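Local coordinates for SmhA (Serratia marcescens, PDB 7A27), which is one component of Smh, a tripartite alpha-pore-forming toxin, and probably helps to build its helical membrane pore, at residues V73-S84 against F345-Y356; V104-V112 against P317-A325. All blocks are in the same frame, centred on the assembly; numbering follows the deposited sequence.

Interaction 1: V73-S84 against F345-Y356; sequences VAELIGLYTKAS and FSKSIDNAKANY
Knobs-into-holes packing between two antiparallel helices of the elongated helical bundle joins residues 73-84 of helix 48-96 to residues 345-356 of helix 325-358; the segment axes approach to 9.3 Å at an angle of 154°. Each helix supplies a tyrosine knob: Tyr80 enters the hole formed by Ile349, Ala352, Lys353 and Tyr356, and Tyr356 the one formed by Val73, Leu76, Ile77 and Tyr80. The two rings form a T-shaped pair, planes at 79°, in which the edge of Tyr356 comes over one face of Tyr80, its CE2 lying 3.7 Å from Tyr80 CZ. In the same pair Tyr356 OH donates to Tyr80 OH (2.9 Å), which is also hydrogen-bonded to Ser22 of helix 14-37, so this buried phenol is held from two helices. Ala352 CB packs 3.6 Å from Tyr80 CE2, and Ile349 CD1 touches both Tyr80 CD2 and Ala83 CB, each at 3.9 Å. At the more open margin the chain of Lys353, bent at chi3 (66°), passes Ile77 CG2 and brings NZ to donate to Thr81 OG1 at 3.1 Å; that hydroxyl in turn donates to Ile77 O, approaching from the face opposite Thr81 N, with OG1 2.7 Å from the oxygen.

Interaction 2: V104-V112 against P317-A325; sequences VSQKGAEMV and PIINQAGSA
Ser105 and Ala322 provide the one hydrogen bond between residues 104-112, the first turns of helix 104-155, and residues 317-325, where helix 301-321 gives way to the turn leading to helix 325-358. Ser105 OG donates to Ala322 O at 2.9 Å, with a C=O...donor angle of 151° and the hydroxyl coming in somewhat out of the carbonyl plane. A chi1 of 40° folds OG back over the Ser105 backbone and directs it to the carbonyl of Ala322, in the turn that follows helix 301-321.

Van der Waals contacts continue along the helix. Val112 and Ile319 meet tip to tip, CG2 of the valine 3.7 Å from CD1 of the isoleucine, while Ile319 CG2 rests against the backbone at Gly108 and Ala109, 4.2 Å from Ala109 N. Ala109 CB touches Asn320 CB at 3.8 Å. Tyr97 and Ile7 from neighbouring loops add to the packing around Ile319.

A polar group meets aliphatic carbon where Asn320 OD1 lies 3.6 Å from Gln106 CA; the Asn320 side chain runs alongside that of Gln106.

The axes of segments 104-112 and 317-321 approach to 7.8 Å and run at 174°, close enough that the small residues Ser105, Gly108 and Ala109 lie at the interface. This is close antiparallel helix packing at one end of the long helical bundle, where a helix start meets a helix end.

Both contacts join antiparallel helices of the same elongated bundle, at different levels along it: interaction 1 is centred about 13 Å from the centre of the chain and interaction 2 about 41 Å from it. Their centres are about 31 Å apart and their nearest atoms about 13 Å, with no direct touch. Sequence connects them, since helices 48-96 and 104-155 are consecutive, as are helices 301-321 and 325-358, so each contact pairs one member of either succession. The calcium-binding residue Asn359, which has no calcium in this model, has its side chain about 6 Å from that of Tyr356 in interaction 1; interaction 2 lies away from that site.

Interaction 1: V73-S84 against F345-Y356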
ATOM      1  N   VAL A  73       4.823   7.488   2.937  1.00 68.93           N
ATOM      2  CA  VAL A  73       3.710   7.156   3.870  1.00 69.33           C
ATOM      3  C   VAL A  73       3.146   8.462   4.445  1.00 69.69           C
ATOM      4  O   VAL A  73       1.922   8.585   4.525  1.00 67.71           O
ATOM      5  CB  VAL A  73       4.138   6.182   4.985  1.00 70.87           C
ATOM      6  CG1 VAL A  73       3.087   6.088   6.087  1.00 71.49           C
ATOM      7  CG2 VAL A  73       4.445   4.796   4.433  1.00 70.43           C
ATOM      8  N   ALA A  74       4.018   9.406   4.822  1.00 72.42           N
ATOM      9  CA  ALA A  74       3.645  10.722   5.398  1.00 72.61           C
ATOM     10  C   ALA A  74       2.846  11.504   4.351  1.00 71.36           C
ATOM     11  O   ALA A  74       1.804  12.072   4.720  1.00 71.16           O
ATOM     12  CB  ALA A  74       4.869  11.469   5.878  1.00 73.25           C
ATOM     13  N   GLU A  75       3.306  11.505   3.100  1.00 71.56           N
ATOM     14  CA  GLU A  75       2.605  12.169   1.970  1.00 73.48           C
ATOM     15  C   GLU A  75       1.159  11.639   1.918  1.00 70.66           C
ATOM     16  O   GLU A  75       0.245  12.476   1.830  1.00 71.31           O
ATOM     17  CB  GLU A  75       3.317  11.935   0.632  1.00 76.17           C
ATOM     18  CG  GLU A  75       4.703  12.535   0.487  1.00 80.94           C
ATOM     19  CD  GLU A  75       4.783  13.974   0.010  1.00 86.01           C
ATOM     20  OE1 GLU A  75       5.473  14.774   0.687  1.00 88.16           O
ATOM     21  OE2 GLU A  75       4.222  14.274  -1.086  1.00 90.88           O
ATOM     22  N   LEU A  76       0.951  10.318   2.017  1.00 66.92           N
ATOM     23  CA  LEU A  76      -0.391   9.681   1.972  1.00 64.62           C
ATOM     24  C   LEU A  76      -1.218  10.092   3.197  1.00 65.53           C
ATOM     25  O   LEU A  76      -2.379  10.493   3.025  1.00 64.14           O
ATOM     26  CB  LEU A  76      -0.254   8.159   1.912  1.00 63.77           C
ATOM     27  CG  LEU A  76       0.241   7.602   0.583  1.00 63.64           C
ATOM     28  CD1 LEU A  76       0.650   6.132   0.680  1.00 63.12           C
ATOM     29  CD2 LEU A  76      -0.833   7.772  -0.472  1.00 63.30           C
ATOM     30  N   ILE A  77      -0.659   9.981   4.402  1.00 67.31           N
ATOM     31  CA  ILE A  77      -1.390  10.352   5.646  1.00 68.93           C
ATOM     32  C   ILE A  77      -1.910  11.786   5.482  1.00 69.60           C
ATOM     33  O   ILE A  77      -3.007  12.095   5.982  1.00 70.60           O
ATOM     34  CB  ILE A  77      -0.519  10.176   6.897  1.00 70.79           C
ATOM     35  CG1 ILE A  77      -0.123   8.708   7.098  1.00 70.69           C
ATOM     36  CG2 ILE A  77      -1.247  10.736   8.124  1.00 72.84           C
ATOM     37  CD1 ILE A  77       0.744   8.468   8.324  1.00 72.40           C
ATOM     38  N   GLY A  78      -1.145  12.620   4.778  1.00 69.41           N
ATOM     39  CA  GLY A  78      -1.528  14.004   4.455  1.00 70.04           C
ATOM     40  C   GLY A  78      -2.821  14.061   3.659  1.00 68.83           C
ATOM     41  O   GLY A  78      -3.696  14.835   4.041  1.00 70.75           O
ATOM     42  N   LEU A  79      -2.942  13.260   2.600  1.00 67.81           N
ATOM     43  CA  LEU A  79      -4.147  13.222   1.720  1.00 66.61           C
ATOM     44  C   LEU A  79      -5.352  12.682   2.494  1.00 68.00           C
ATOM     45  O   LEU A  79      -6.484  13.118   2.188  1.00 69.99           O
ATOM     46  CB  LEU A  79      -3.923  12.334   0.502  1.00 63.69           C
ATOM     47  CG  LEU A  79      -2.942  12.857  -0.537  1.00 64.22           C
ATOM     48  CD1 LEU A  79      -2.826  11.862  -1.687  1.00 63.52           C
ATOM     49  CD2 LEU A  79      -3.308  14.253  -1.034  1.00 65.06           C
ATOM     50  N   TYR A  80      -5.136  11.711   3.382  1.00 66.84           N
ATOM     51  CA  TYR A  80      -6.227  11.117   4.178  1.00 67.28           C
ATOM     52  C   TYR A  80      -6.781  12.205   5.114  1.00 67.85           C
ATOM     53  O   TYR A  80      -8.008  12.369   5.181  1.00 66.52           O
ATOM     54  CB  TYR A  80      -5.754   9.866   4.927  1.00 67.76           C
ATOM     55  CG  TYR A  80      -5.604   8.593   4.125  1.00 67.21           C
ATOM     56  CD1 TYR A  80      -4.602   8.447   3.183  1.00 66.87           C
ATOM     57  CD2 TYR A  80      -6.422   7.493   4.358  1.00 67.34           C
ATOM     58  CE1 TYR A  80      -4.445   7.275   2.457  1.00 66.21           C
ATOM     59  CE2 TYR A  80      -6.260   6.304   3.659  1.00 66.44           C
ATOM     60  CZ  TYR A  80      -5.264   6.194   2.704  1.00 65.92           C
ATOM     61  OH  TYR A  80      -5.081   5.036   2.002  1.00 65.72           O
ATOM     62  N   THR A  81      -5.896  12.946   5.789  1.00 69.07           N
ATOM     63  CA  THR A  81      -6.270  14.025   6.739  1.00 72.20           C
ATOM     64  C   THR A  81      -7.183  15.023   6.009  1.00 72.72           C
ATOM     65  O   THR A  81      -8.215  15.449   6.593  1.00 75.36           O
ATOM     66  CB  THR A  81      -5.029  14.688   7.354  1.00 74.21           C
ATOM     67  OG1 THR A  81      -4.212  13.643   7.893  1.00 76.75           O
ATOM     68  CG2 THR A  81      -5.362  15.693   8.441  1.00 76.08           C
ATOM     69  N   LYS A  82      -6.844  15.342   4.757  1.00 70.75           N
ATOM     70  CA  LYS A  82      -7.612  16.297   3.922  1.00 70.67           C
ATOM     71  C   LYS A  82      -9.069  15.817   3.824  1.00 69.12           C
ATOM     72  O   LYS A  82      -9.973  16.662   3.950  1.00 69.65           O
ATOM     73  CB  LYS A  82      -6.866  16.509   2.600  1.00 70.29           C
ATOM     74  CG  LYS A  82      -5.676  17.455   2.732  1.00 71.73           C
ATOM     75  CD  LYS A  82      -4.690  17.391   1.574  1.00 71.35           C
ATOM     76  CE  LYS A  82      -3.879  18.646   1.340  1.00 73.15           C
ATOM     77  NZ  LYS A  82      -3.415  19.296   2.589  1.00 75.06           N
ATOM     78  N   ALA A  83      -9.293  14.510   3.680  1.00 65.82           N
ATOM     79  CA  ALA A  83     -10.642  13.914   3.644  1.00 64.87           C
ATOM     80  C   ALA A  83     -11.355  14.139   4.987  1.00 65.11           C
ATOM     81  O   ALA A  83     -12.505  14.582   4.956  1.00 65.06           O
ATOM     82  CB  ALA A  83     -10.561  12.457   3.271  1.00 64.50           C
ATOM     83  N   SER A  84     -10.731  13.841   6.127  1.00 65.50           N
ATOM     84  CA  SER A  84     -11.331  14.110   7.462  1.00 68.27           C
ATOM     85  C   SER A  84     -11.763  15.573   7.498  1.00 68.44           C
ATOM     86  O   SER A  84     -12.938  15.851   7.849  1.00 68.14           O
ATOM     87  CB  SER A  84     -10.379  13.866   8.601  1.00 70.64           C
ATOM     88  OG  SER A  84      -9.822  12.572   8.523  1.00 71.98           O
ATOM     89  N   PHE A 345     -17.350   7.881   6.391  1.00 73.79           N
ATOM     90  CA  PHE A 345     -16.071   7.973   5.640  1.00 70.79           C
ATOM     91  C   PHE A 345     -14.978   8.419   6.612  1.00 71.55           C
ATOM     92  O   PHE A 345     -13.949   7.734   6.673  1.00 72.14           O
ATOM     93  CB  PHE A 345     -16.225   8.882   4.414  1.00 67.64           C
ATOM     94  CG  PHE A 345     -14.978   9.114   3.593  1.00 64.44           C
ATOM     95  CD1 PHE A 345     -13.987   8.150   3.480  1.00 63.19           C
ATOM     96  CD2 PHE A 345     -14.816  10.294   2.889  1.00 62.68           C
ATOM     97  CE1 PHE A 345     -12.856   8.382   2.714  1.00 61.09           C
ATOM     98  CE2 PHE A 345     -13.687  10.514   2.123  1.00 61.51           C
ATOM     99  CZ  PHE A 345     -12.721   9.553   2.024  1.00 60.11           C
ATOM    100  N   SER A 346     -15.222   9.480   7.388  1.00 71.77           N
ATOM    101  CA  SER A 346     -14.260  10.001   8.392  1.00 72.64           C
ATOM    102  C   SER A 346     -13.765   8.861   9.298  1.00 73.96           C
ATOM    103  O   SER A 346     -12.569   8.875   9.634  1.00 74.00           O
ATOM    104  CB  SER A 346     -14.869  11.129   9.185  1.00 74.95           C
ATOM    105  OG  SER A 346     -14.096  11.490  10.319  1.00 78.30           O
ATOM    106  N   LYS A 347     -14.628   7.913   9.687  1.00 75.34           N
ATOM    107  CA  LYS A 347     -14.241   6.793  10.590  1.00 77.04           C
ATOM    108  C   LYS A 347     -13.286   5.862   9.831  1.00 74.83           C
ATOM    109  O   LYS A 347     -12.255   5.445  10.407  1.00 76.14           O
ATOM    110  CB  LYS A 347     -15.439   5.969  11.056  1.00 80.06           C
ATOM    111  CG  LYS A 347     -16.569   6.730  11.731  1.00 83.88           C
ATOM    112  CD  LYS A 347     -16.271   7.425  13.049  1.00 86.97           C
ATOM    113  CE  LYS A 347     -17.517   8.129  13.560  1.00 89.30           C
ATOM    114  NZ  LYS A 347     -17.284   8.856  14.829  1.00 91.47           N
ATOM    115  N   SER A 348     -13.623   5.520   8.588  1.00 71.75           N
ATOM    116  CA  SER A 348     -12.788   4.675   7.701  1.00 69.24           C
ATOM    117  C   SER A 348     -11.373   5.274   7.634  1.00 68.56           C
ATOM    118  O   SER A 348     -10.395   4.503   7.717  1.00 67.06           O
ATOM    119  CB  SER A 348     -13.432   4.527   6.353  1.00 67.65           C
ATOM    120  OG  SER A 348     -12.586   3.787   5.483  1.00 66.75           O
ATOM    121  N   ILE A 349     -11.286   6.606   7.550  1.00 69.33           N
ATOM    122  CA  ILE A 349     -10.022   7.400   7.491  1.00 68.99           C
ATOM    123  C   ILE A 349      -9.288   7.297   8.826  1.00 69.81           C
ATOM    124  O   ILE A 349      -8.066   7.049   8.805  1.00 70.91           O
ATOM    125  CB  ILE A 349     -10.279   8.880   7.137  1.00 69.49           C
ATOM    126  CG1 ILE A 349     -10.986   9.049   5.789  1.00 68.53           C
ATOM    127  CG2 ILE A 349      -8.958   9.665   7.174  1.00 70.32           C
ATOM    128  CD1 ILE A 349     -10.074   8.852   4.593  1.00 67.58           C
ATOM    129  N   ASP A 350      -9.983   7.533   9.938  1.00 70.96           N
ATOM    130  CA  ASP A 350      -9.387   7.456  11.296  1.00 73.34           C
ATOM    131  C   ASP A 350      -8.666   6.112  11.461  1.00 73.68           C
ATOM    132  O   ASP A 350      -7.519   6.111  11.981  1.00 73.35           O
ATOM    133  CB  ASP A 350     -10.446   7.664  12.382  1.00 75.28           C
ATOM    134  CG  ASP A 350     -10.905   9.105  12.578  1.00 75.79           C
ATOM    135  OD1 ASP A 350     -10.138  10.022  12.259  1.00 74.03           O
ATOM    136  OD2 ASP A 350     -12.025   9.297  13.076  1.00 78.28           O
ATOM    137  N   ASN A 351      -9.296   5.016  11.012  1.00 75.49           N
ATOM    138  CA  ASN A 351      -8.764   3.630  11.164  1.00 76.41           C
ATOM    139  C   ASN A 351      -7.551   3.440  10.238  1.00 74.31           C
ATOM    140  O   ASN A 351      -6.600   2.767  10.651  1.00 72.53           O
ATOM    141  CB  ASN A 351      -9.840   2.553  10.958  1.00 76.87           C
ATOM    142  CG  ASN A 351      -9.346   1.153  11.305  1.00 78.02           C
ATOM    143  OD1 ASN A 351      -8.710   0.944  12.339  1.00 80.19           O
ATOM    144  ND2 ASN A 351      -9.629   0.173  10.463  1.00 76.76           N
ATOM    145  N   ALA A 352      -7.585   3.991   9.027  1.00 74.11           N
ATOM    146  CA  ALA A 352      -6.479   3.878   8.046  1.00 74.46           C
ATOM    147  C   ALA A 352      -5.240   4.580   8.605  1.00 74.91           C
ATOM    148  O   ALA A 352      -4.136   4.003   8.491  1.00 76.47           O
ATOM    149  CB  ALA A 352      -6.875   4.441   6.710  1.00 74.20           C
ATOM    150  N   LYS A 353      -5.424   5.755   9.220  1.00 74.81           N
ATOM    151  CA  LYS A 353      -4.311   6.554   9.807  1.00 75.34           C
ATOM    152  C   LYS A 353      -3.719   5.801  11.002  1.00 76.15           C
ATOM    153  O   LYS A 353      -2.483   5.846  11.165  1.00 77.88           O
ATOM    154  CB  LYS A 353      -4.771   7.956  10.221  1.00 77.05           C
ATOM    155  CG  LYS A 353      -5.067   8.893   9.064  1.00 76.23           C
ATOM    156  CD  LYS A 353      -5.673  10.211   9.463  1.00 76.89           C
ATOM    157  CE  LYS A 353      -4.721  11.053  10.274  1.00 78.76           C
ATOM    158  NZ  LYS A 353      -5.321  12.384  10.544  1.00 80.77           N
ATOM    159  N   ALA A 354      -4.566   5.179  11.827  1.00 76.39           N
ATOM    160  CA  ALA A 354      -4.151   4.367  12.994  1.00 77.39           C
ATOM    161  C   ALA A 354      -3.339   3.171  12.485  1.00 76.22           C
ATOM    162  O   ALA A 354      -2.325   2.843  13.109  1.00 77.30           O
ATOM    163  CB  ALA A 354      -5.343   3.929  13.804  1.00 78.04           C
ATOM    164  N   ASN A 355      -3.761   2.575  11.373  1.00 74.01           N
ATOM    165  CA  ASN A 355      -3.077   1.415  10.750  1.00 72.80           C
ATOM    166  C   ASN A 355      -1.711   1.852  10.207  1.00 72.21           C
ATOM    167  O   ASN A 355      -0.732   1.147  10.474  1.00 70.22           O
ATOM    168  CB  ASN A 355      -3.942   0.748   9.677  1.00 72.37           C
ATOM    169  CG  ASN A 355      -4.914  -0.284  10.221  1.00 73.61           C
ATOM    170  OD1 ASN A 355      -4.659  -0.913  11.242  1.00 74.76           O
ATOM    171  ND2 ASN A 355      -6.000  -0.510   9.500  1.00 73.33           N
ATOM    172  N   TYR A 356      -1.628   2.974   9.482  1.00 71.68           N
ATOM    173  CA  TYR A 356      -0.337   3.472   8.933  1.00 69.83           C
ATOM    174  C   TYR A 356       0.620   3.754  10.087  1.00 72.28           C
ATOM    175  O   TYR A 356       1.831   3.610   9.877  1.00 75.95           O
ATOM    176  CB  TYR A 356      -0.509   4.733   8.086  1.00 68.06           C
ATOM    177  CG  TYR A 356      -1.037   4.528   6.686  1.00 66.00           C
ATOM    178  CD1 TYR A 356      -0.278   3.880   5.726  1.00 64.44           C
ATOM    179  CD2 TYR A 356      -2.255   5.047   6.294  1.00 65.19           C
ATOM    180  CE1 TYR A 356      -0.740   3.704   4.429  1.00 63.18           C
ATOM    181  CE2 TYR A 356      -2.732   4.865   5.018  1.00 64.44           C
ATOM    182  CZ  TYR A 356      -1.976   4.206   4.069  1.00 63.09           C
ATOM    183  OH  TYR A 356      -2.489   4.077   2.809  1.00 60.07           O
TER

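Interaction 2: V104-V112 against P317-A325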
ATOM      1  N   VAL A 104     -31.091  31.622   4.872  1.00113.96           N
ATOM      2  CA  VAL A 104     -30.395  30.311   5.055  1.00108.99           C
ATOM      3  C   VAL A 104     -29.958  29.717   3.708  1.00103.69           C
ATOM      4  O   VAL A 104     -28.846  29.212   3.668  1.00101.23           O
ATOM      5  CB  VAL A 104     -31.253  29.333   5.879  1.00110.05           C
ATOM      6  CG1 VAL A 104     -32.506  28.900   5.142  1.00111.17           C
ATOM      7  CG2 VAL A 104     -30.439  28.144   6.370  1.00108.62           C
ATOM      8  N   SER A 105     -30.756  29.807   2.642  1.00102.22           N
ATOM      9  CA  SER A 105     -30.449  29.197   1.313  1.00100.52           C
ATOM     10  C   SER A 105     -29.347  29.939   0.535  1.00 98.41           C
ATOM     11  O   SER A 105     -28.610  29.264  -0.205  1.00 95.78           O
ATOM     12  CB  SER A 105     -31.682  28.986   0.497  1.00100.99           C
ATOM     13  OG  SER A 105     -32.572  30.069   0.627  1.00105.33           O
ATOM     14  N   GLN A 106     -29.210  31.261   0.653  1.00100.17           N
ATOM     15  CA  GLN A 106     -28.097  32.005  -0.020  1.00 99.60           C
ATOM     16  C   GLN A 106     -26.771  31.680   0.700  1.00 96.52           C
ATOM     17  O   GLN A 106     -25.751  31.508   0.005  1.00 95.77           O
ATOM     18  CB  GLN A 106     -28.354  33.518  -0.073  1.00101.75           C
ATOM     19  CG  GLN A 106     -27.491  34.265  -1.087  1.00102.21           C
ATOM     20  CD  GLN A 106     -27.230  35.696  -0.678  1.00103.77           C
ATOM     21  OE1 GLN A 106     -26.653  35.958   0.380  1.00104.06           O
ATOM     22  NE2 GLN A 106     -27.627  36.625  -1.533  1.00103.43           N
ATOM     23  N   LYS A 107     -26.788  31.589   2.032  1.00 94.45           N
ATOM     24  CA  LYS A 107     -25.594  31.306   2.882  1.00 92.99           C
ATOM     25  C   LYS A 107     -25.159  29.851   2.674  1.00 89.15           C
ATOM     26  O   LYS A 107     -23.946  29.592   2.691  1.00 86.69           O
ATOM     27  CB  LYS A 107     -25.877  31.629   4.355  1.00 96.31           C
ATOM     28  CG  LYS A 107     -25.828  33.116   4.713  1.00100.18           C
ATOM     29  CD  LYS A 107     -26.200  33.463   6.142  1.00102.97           C
ATOM     30  CE  LYS A 107     -25.014  33.418   7.092  1.00103.37           C
ATOM     31  NZ  LYS A 107     -25.428  33.518   8.509  1.00105.17           N
ATOM     32  N   GLY A 108     -26.123  28.951   2.474  1.00 87.63           N
ATOM     33  CA  GLY A 108     -25.882  27.528   2.196  1.00 85.65           C
ATOM     34  C   GLY A 108     -25.177  27.368   0.861  1.00 85.22           C
ATOM     35  O   GLY A 108     -24.136  26.658   0.807  1.00 82.67           O
ATOM     36  N   ALA A 109     -25.714  28.017  -0.177  1.00 85.73           N
ATOM     37  CA  ALA A 109     -25.158  28.032  -1.553  1.00 84.84           C
ATOM     38  C   ALA A 109     -23.701  28.505  -1.503  1.00 82.99           C
ATOM     39  O   ALA A 109     -22.847  27.819  -2.070  1.00 80.67           O
ATOM     40  CB  ALA A 109     -26.009  28.913  -2.457  1.00 86.94           C
ATOM     41  N   GLU A 110     -23.445  29.627  -0.824  1.00 84.52           N
ATOM     42  CA  GLU A 110     -22.088  30.226  -0.670  1.00 85.45           C
ATOM     43  C   GLU A 110     -21.098  29.179  -0.121  1.00 82.61           C
ATOM     44  O   GLU A 110     -19.986  29.084  -0.650  1.00 80.89           O
ATOM     45  CB  GLU A 110     -22.103  31.443   0.260  1.00 88.57           C
ATOM     46  CG  GLU A 110     -22.617  32.730  -0.371  1.00 91.71           C
ATOM     47  CD  GLU A 110     -22.812  33.885   0.609  1.00 94.64           C
ATOM     48  OE1 GLU A 110     -22.108  33.883   1.662  1.00 94.78           O
ATOM     49  OE2 GLU A 110     -23.692  34.780   0.344  1.00 94.92           O
ATOM     50  N   MET A 111     -21.480  28.413   0.896  1.00 81.42           N
ATOM     51  CA  MET A 111     -20.566  27.451   1.537  1.00 81.28           C
ATOM     52  C   MET A 111     -20.346  26.227   0.652  1.00 77.39           C
ATOM     53  O   MET A 111     -19.185  25.728   0.563  1.00 75.39           O
ATOM     54  CB  MET A 111     -21.105  26.984   2.873  1.00 85.44           C
ATOM     55  CG  MET A 111     -19.955  26.667   3.781  1.00 89.25           C
ATOM     56  SD  MET A 111     -20.493  26.382   5.451  1.00 98.33           S
ATOM     57  CE  MET A 111     -21.654  27.740   5.686  1.00 99.78           C
ATOM     58  N   VAL A 112     -21.411  25.712   0.052  1.00 74.44           N
ATOM     59  CA  VAL A 112     -21.267  24.565  -0.883  1.00 71.72           C
ATOM     60  C   VAL A 112     -20.289  24.990  -1.989  1.00 71.06           C
ATOM     61  O   VAL A 112     -19.347  24.221  -2.261  1.00 69.35           O
ATOM     62  CB  VAL A 112     -22.631  24.100  -1.411  1.00 71.52           C
ATOM     63  CG1 VAL A 112     -22.511  23.147  -2.588  1.00 69.68           C
ATOM     64  CG2 VAL A 112     -23.440  23.487  -0.286  1.00 72.40           C
ATOM     65  N   PRO A 317     -25.876  26.683  -7.084  1.00 76.30           N
ATOM     66  CA  PRO A 317     -26.930  27.539  -7.619  1.00 77.82           C
ATOM     67  C   PRO A 317     -28.331  26.937  -7.430  1.00 78.13           C
ATOM     68  O   PRO A 317     -29.279  27.702  -7.312  1.00 79.11           O
ATOM     69  CB  PRO A 317     -26.587  27.687  -9.108  1.00 78.61           C
ATOM     70  CG  PRO A 317     -25.116  27.364  -9.190  1.00 77.46           C
ATOM     71  CD  PRO A 317     -24.904  26.306  -8.123  1.00 76.23           C
ATOM     72  N   ILE A 318     -28.430  25.601  -7.401  1.00 76.37           N
ATOM     73  CA  ILE A 318     -29.709  24.860  -7.208  1.00 76.96           C
ATOM     74  C   ILE A 318     -30.181  25.058  -5.760  1.00 79.02           C
ATOM     75  O   ILE A 318     -31.409  25.324  -5.570  1.00 82.21           O
ATOM     76  CB  ILE A 318     -29.557  23.379  -7.577  1.00 75.59           C
ATOM     77  CG1 ILE A 318     -29.195  23.201  -9.055  1.00 75.74           C
ATOM     78  CG2 ILE A 318     -30.809  22.599  -7.196  1.00 75.65           C
ATOM     79  CD1 ILE A 318     -28.914  21.756  -9.474  1.00 75.34           C
ATOM     80  N   ILE A 319     -29.268  24.964  -4.782  1.00 77.85           N
ATOM     81  CA  ILE A 319     -29.576  25.154  -3.331  1.00 79.03           C
ATOM     82  C   ILE A 319     -30.052  26.593  -3.105  1.00 81.64           C
ATOM     83  O   ILE A 319     -30.819  26.811  -2.159  1.00 82.46           O
ATOM     84  CB  ILE A 319     -28.353  24.838  -2.451  1.00 77.65           C
ATOM     85  CG1 ILE A 319     -27.927  23.381  -2.614  1.00 76.97           C
ATOM     86  CG2 ILE A 319     -28.646  25.197  -1.004  1.00 78.95           C
ATOM     87  CD1 ILE A 319     -26.726  22.985  -1.818  1.00 75.99           C
ATOM     88  N   ASN A 320     -29.562  27.522  -3.934  1.00 83.66           N
ATOM     89  CA  ASN A 320     -29.851  28.982  -3.889  1.00 86.66           C
ATOM     90  C   ASN A 320     -31.301  29.229  -4.336  1.00 89.94           C
ATOM     91  O   ASN A 320     -31.935  30.116  -3.740  1.00 91.19           O
ATOM     92  CB  ASN A 320     -28.861  29.774  -4.751  1.00 85.64           C
ATOM     93  CG  ASN A 320     -28.717  31.228  -4.379  1.00 85.92           C
ATOM     94  OD1 ASN A 320     -29.257  31.672  -3.375  1.00 87.02           O
ATOM     95  ND2 ASN A 320     -27.999  31.972  -5.197  1.00 86.13           N
ATOM     96  N   GLN A 321     -31.807  28.476  -5.329  1.00 91.77           N
ATOM     97  CA  GLN A 321     -33.201  28.598  -5.859  1.00 93.99           C
ATOM     98  C   GLN A 321     -34.234  28.248  -4.764  1.00 95.95           C
ATOM     99  O   GLN A 321     -35.343  28.820  -4.825  1.00 97.57           O
ATOM    100  CB  GLN A 321     -33.466  27.688  -7.070  1.00 93.97           C
ATOM    101  CG  GLN A 321     -32.571  27.871  -8.303  1.00 92.99           C
ATOM    102  CD  GLN A 321     -32.892  26.886  -9.424  1.00 91.73           C
ATOM    103  OE1 GLN A 321     -33.228  25.724  -9.193  1.00 89.68           O
ATOM    104  NE2 GLN A 321     -32.738  27.307 -10.674  1.00 90.99           N
ATOM    105  N   ALA A 322     -33.906  27.351  -3.816  1.00 95.90           N
ATOM    106  CA  ALA A 322     -34.779  26.916  -2.689  1.00 96.68           C
ATOM    107  C   ALA A 322     -35.116  28.098  -1.769  1.00 97.69           C
ATOM    108  O   ALA A 322     -34.353  28.325  -0.807  1.00 96.94           O
ATOM    109  CB  ALA A 322     -34.103  25.815  -1.897  1.00 95.53           C
ATOM    110  N   GLY A 323     -36.256  28.756  -2.013  1.00 99.24           N
ATOM    111  CA  GLY A 323     -36.725  29.953  -1.269  1.00101.62           C
ATOM    112  C   GLY A 323     -38.055  29.708  -0.529  1.00101.90           C
ATOM    113  O   GLY A 323     -38.514  30.644   0.139  1.00103.88           O
ATOM    114  N   SER A 324     -38.664  28.526  -0.643  1.00100.08           N
ATOM    115  CA  SER A 324     -39.945  28.175   0.029  1.00101.87           C
ATOM    116  C   SER A 324     -39.660  27.531   1.399  1.00102.29           C
ATOM    117  O   SER A 324     -38.472  27.348   1.747  1.00102.03           O
ATOM    118  CB  SER A 324     -40.802  27.278  -0.852  1.00101.90           C
ATOM    119  OG  SER A 324     -40.502  25.904  -0.659  1.00100.51           O
ATOM    120  N   ALA A 325     -40.713  27.213   2.161  1.00103.85           N
ATOM    121  CA  ALA A 325     -40.640  26.510   3.463  1.00103.14           C
ATOM    122  C   ALA A 325     -40.220  25.053   3.218  1.00101.30           C
ATOM    123  O   ALA A 325     -39.213  24.605   3.816  1.00 98.51           O
ATOM    124  CB  ALA A 325     -41.985  26.585   4.151  1.00105.17           C
TER